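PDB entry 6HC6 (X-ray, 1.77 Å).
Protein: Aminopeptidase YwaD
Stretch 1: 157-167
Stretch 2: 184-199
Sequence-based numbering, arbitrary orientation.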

# COMPACT_ATOMS: atom_id res chain seq x y z
N THR A 157 14.05 12.70 4.95
CA THR A 157 12.75 12.36 4.39
C THR A 157 12.30 13.44 3.40
O THR A 157 12.77 14.58 3.42
N TYR A 158 11.38 13.05 2.52
CA TYR A 158 10.84 14.01 1.56
C TYR A 158 10.15 15.16 2.26
O TYR A 158 10.26 16.32 1.84
N TYR A 159 9.43 14.87 3.35
CA TYR A 159 8.77 15.94 4.09
C TYR A 159 9.80 16.93 4.63
O TYR A 159 9.62 18.15 4.51
N GLU A 160 10.88 16.42 5.23
CA GLU A 160 11.91 17.30 5.79
C GLU A 160 12.49 18.21 4.72
O GLU A 160 12.71 19.41 4.95
N LYS A 161 12.74 17.66 3.53
CA LYS A 161 13.24 18.47 2.43
C LYS A 161 12.23 19.55 2.06
O LYS A 161 12.59 20.73 1.93
N ALA A 162 10.97 19.16 1.87
CA ALA A 162 9.95 20.12 1.46
C ALA A 162 9.71 21.17 2.53
O ALA A 162 9.52 22.35 2.21
N LYS A 163 9.72 20.76 3.80
CA LYS A 163 9.52 21.71 4.89
C LYS A 163 10.67 22.70 4.97
O LYS A 163 10.46 23.90 5.19
N ASN A 164 11.91 22.23 4.80
CA ASN A 164 13.05 23.14 4.80
C ASN A 164 12.95 24.13 3.65
O ASN A 164 13.23 25.33 3.82
N ALA A 165 12.56 23.66 2.47
CA ALA A 165 12.43 24.56 1.33
C ALA A 165 11.34 25.60 1.57
O ALA A 165 11.53 26.78 1.28
N GLU A 166 10.19 25.17 2.10
CA GLU A 166 9.10 26.12 2.29
C GLU A 166 9.44 27.17 3.33
O GLU A 166 9.17 28.36 3.14
N ALA A 167 10.07 26.75 4.44
CA ALA A 167 10.50 27.71 5.45
C ALA A 167 11.54 28.67 4.89
O ALA A 167 11.66 29.80 5.37
N PRO A 184 9.11 8.40 -12.51
CA PRO A 184 9.47 9.41 -11.51
C PRO A 184 9.01 8.96 -10.13
O PRO A 184 7.96 8.33 -9.99
N MET A 185 9.83 9.26 -9.13
CA MET A 185 9.53 8.88 -7.75
C MET A 185 8.41 9.74 -7.18
O MET A 185 8.28 10.92 -7.51
N THR A 186 7.59 9.14 -6.33
CA THR A 186 6.59 9.89 -5.58
C THR A 186 7.22 10.46 -4.32
O THR A 186 7.76 9.69 -3.51
N PRO A 187 7.22 11.78 -4.12
CA PRO A 187 7.83 12.35 -2.89
C PRO A 187 6.85 12.38 -1.72
O PRO A 187 6.40 13.45 -1.28
N ASN A 188 6.55 11.19 -1.20
CA ASN A 188 5.57 11.00 -0.13
C ASN A 188 5.90 11.86 1.09
O ASN A 188 6.99 11.78 1.65
N LEU A 189 4.91 12.64 1.54
CA LEU A 189 5.12 13.61 2.61
C LEU A 189 4.74 13.09 4.00
O LEU A 189 4.55 13.89 4.92
N SER A 190 4.66 11.76 4.17
CA SER A 190 4.39 11.16 5.48
C SER A 190 3.10 11.70 6.09
O SER A 190 3.00 11.88 7.31
N GLY A 191 2.10 11.96 5.24
CA GLY A 191 0.82 12.45 5.70
C GLY A 191 0.78 13.91 6.10
O GLY A 191 -0.27 14.38 6.55
N ASN A 192 1.89 14.64 5.96
CA ASN A 192 1.88 16.05 6.31
C ASN A 192 1.36 16.88 5.14
O ASN A 192 1.34 16.44 3.99
N LYS A 193 0.93 18.09 5.45
CA LYS A 193 0.53 19.04 4.44
C LYS A 193 1.65 20.05 4.23
O LYS A 193 2.27 20.51 5.19
N VAL A 194 1.92 20.36 2.96
CA VAL A 194 2.89 21.39 2.59
C VAL A 194 2.15 22.42 1.74
O VAL A 194 1.29 22.07 0.93
N GLY A 195 2.46 23.69 1.97
CA GLY A 195 1.76 24.80 1.35
C GLY A 195 2.24 25.21 -0.02
O GLY A 195 1.68 26.14 -0.60
N ILE A 196 3.25 24.54 -0.54
CA ILE A 196 3.75 24.81 -1.89
C ILE A 196 3.70 23.50 -2.66
O ILE A 196 3.56 22.42 -2.06
N PRO A 197 3.77 23.55 -3.99
CA PRO A 197 3.83 22.30 -4.77
C PRO A 197 5.08 21.50 -4.44
O PRO A 197 6.15 22.07 -4.20
N VAL A 198 4.92 20.18 -4.40
CA VAL A 198 6.03 19.24 -4.21
C VAL A 198 5.88 18.13 -5.25
O VAL A 198 4.87 17.43 -5.26
N VAL A 199 6.90 17.96 -6.10
CA VAL A 199 6.85 16.93 -7.13
C VAL A 199 8.15 16.14 -7.13
O VAL A 199 9.20 16.63 -6.72

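The strongest direct polar link between the stretches joins Glu166 to the backbone of Gly195. Gly195 N donates to Glu166 OE2 at 3.2 Å with a nearly straight N-H...O angle of 163°. A weak second bond runs from Gly195 N to Glu166 OE1 at 3.3 Å. Glu166 reaches this amide with an extended side chain, chi1 and chi2 both t. A CB on Gly195 would lie 2.6 Å from Glu166 OE1 and clash with it.

At the other end of the contact, water 1 bridges the backbones. Water 1 donates to Asn188 O at 2.6 Å and accepts from Tyr159 N at 3.1 Å. Tyr159 lies in the first turn of the helix, where its amide has no helical carbonyl to bond. The water also accepts from Ser190 OG at 2.9 Å; Ser190 chi1 is m. Thr157, chi1 p, caps the helix: Glu160 N donates to Thr157 OG1 at 3.1 Å.

Two tyrosines supply much of the packing. Tyr158 points toward stretch 2 with chi1 m. Pro187 CA sits over one ring face, 3.5 Å from Tyr158 CD2, and makes a CH-pi contact. Met185 CE approaches Tyr158 CE1 obliquely at 3.6 Å. Tyr159 leaves sideways with chi1 t. Asn192 CB covers one face of its ring, 3.4 Å from Tyr159 CE1, while Val194 CG2 meets the edge, 4.0 Å from the same CE1 atom.

Ala162 points toward stretch 2 between these ends. Ala162 CB touches three branched side chains: Val198 CG2 at 3.9 Å, Leu189 CD2 at 4.0 Å and Val194 CG2 at 4.2 Å. Val194 and Val198 are both t; Leu189 is m, t. One turn farther along the helix, Glu166 CB meets Ile196 CD1 at 3.8 Å; Ile196 is p, t.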

# COMPACT_ATOMS: atom_id res chain seq x y z
CB THR A 157 11.70 12.21 5.49
OG1 THR A 157 11.48 13.47 6.12
CG2 THR A 157 12.16 11.19 6.52
CB TYR A 158 9.86 13.32 0.62
CG TYR A 158 10.48 12.24 -0.21
CD1 TYR A 158 11.69 12.44 -0.88
CD2 TYR A 158 9.87 11.00 -0.33
CE1 TYR A 158 12.25 11.45 -1.65
CE2 TYR A 158 10.43 10.00 -1.10
CZ TYR A 158 11.62 10.23 -1.77
OH TYR A 158 12.17 9.23 -2.54
CB TYR A 159 7.93 15.37 5.24
CG TYR A 159 7.37 16.48 6.09
CD1 TYR A 159 6.50 17.41 5.54
CD2 TYR A 159 7.75 16.63 7.42
CE1 TYR A 159 6.01 18.46 6.29
CE2 TYR A 159 7.25 17.67 8.19
CZ TYR A 159 6.38 18.58 7.61
OH TYR A 159 5.87 19.62 8.35
CB GLU A 160 13.02 16.48 6.45
CG GLU A 160 12.79 16.20 7.94
CD GLU A 160 13.39 14.87 8.40
OE1 GLU A 160 12.91 14.33 9.42
OE2 GLU A 160 14.33 14.37 7.74
CB LYS A 161 13.55 17.59 1.22
CG LYS A 161 14.62 16.52 1.46
CD LYS A 161 14.64 15.53 0.31
CE LYS A 161 15.65 14.41 0.57
NZ LYS A 161 17.07 14.86 0.41
CB ALA A 162 8.64 19.41 1.12
CB LYS A 163 9.34 20.94 6.20
CG LYS A 163 9.40 21.78 7.44
CD LYS A 163 9.41 20.89 8.69
CE LYS A 163 10.59 19.94 8.69
NZ LYS A 163 11.10 19.68 10.06
CB ASN A 164 14.36 22.37 4.72
CG ASN A 164 14.68 21.63 6.00
OD1 ASN A 164 14.11 21.90 7.05
ND2 ASN A 164 15.60 20.67 5.91
CB ALA A 165 12.16 23.75 0.06
CB GLU A 166 7.81 25.37 2.67
CG GLU A 166 6.68 26.31 3.11
CD GLU A 166 5.31 25.65 3.08
OE1 GLU A 166 4.34 26.34 2.73
OE2 GLU A 166 5.21 24.45 3.41
CB ALA A 167 11.05 26.97 6.67
CB PRO A 184 8.73 10.67 -11.98
CG PRO A 184 7.64 10.16 -12.87
CD PRO A 184 8.20 8.94 -13.54
CB MET A 185 10.79 9.06 -6.89
CG MET A 185 11.55 10.34 -7.23
SD MET A 185 12.27 11.28 -5.85
CE MET A 185 10.80 11.80 -4.98
CB THR A 186 5.42 8.99 -5.22
OG1 THR A 186 4.86 8.42 -6.41
CG2 THR A 186 4.34 9.78 -4.51
CB PRO A 187 8.24 13.75 -3.36
CG PRO A 187 7.22 14.11 -4.39
CD PRO A 187 6.84 12.82 -5.09
CB ASN A 188 5.53 9.51 0.25
CG ASN A 188 4.41 9.16 1.23
OD1 ASN A 188 4.03 9.95 2.10
ND2 ASN A 188 3.90 7.94 1.11
CB LEU A 189 4.34 14.89 2.30
CG LEU A 189 4.85 15.63 1.05
CD1 LEU A 189 3.93 16.77 0.67
CD2 LEU A 189 6.27 16.16 1.30
CB SER A 190 5.56 11.38 6.46
OG SER A 190 6.79 10.89 5.96
CB ASN A 192 3.28 16.51 6.70
CG ASN A 192 3.80 15.83 7.94
OD1 ASN A 192 4.58 14.88 7.85
ND2 ASN A 192 3.38 16.30 9.10
CB LYS A 193 -0.77 19.75 4.83
CG LYS A 193 -1.93 18.78 5.01
CD LYS A 193 -2.92 18.86 3.86
CE LYS A 193 -4.35 18.87 4.38
NZ LYS A 193 -5.33 19.42 3.40
CB VAL A 194 4.09 20.78 1.83
CG1 VAL A 194 5.06 21.86 1.39
CG2 VAL A 194 4.80 19.77 2.72
CB ILE A 196 5.17 25.42 -1.87
CG1 ILE A 196 6.14 24.54 -1.09
CG2 ILE A 196 5.13 26.81 -1.26
CD1 ILE A 196 7.58 25.07 -1.12
CB PRO A 197 3.85 22.79 -6.22
CG PRO A 197 3.28 24.17 -6.19
CD PRO A 197 3.67 24.74 -4.85
CB VAL A 198 6.04 18.64 -2.79
CG1 VAL A 198 7.24 17.71 -2.63
CG2 VAL A 198 6.02 19.73 -1.70
CB VAL A 199 6.56 17.50 -8.55
CG1 VAL A 199 5.29 18.36 -8.56
CG2 VAL A 199 7.78 18.26 -9.09
O HOH W 1 8.45 11.96 3.82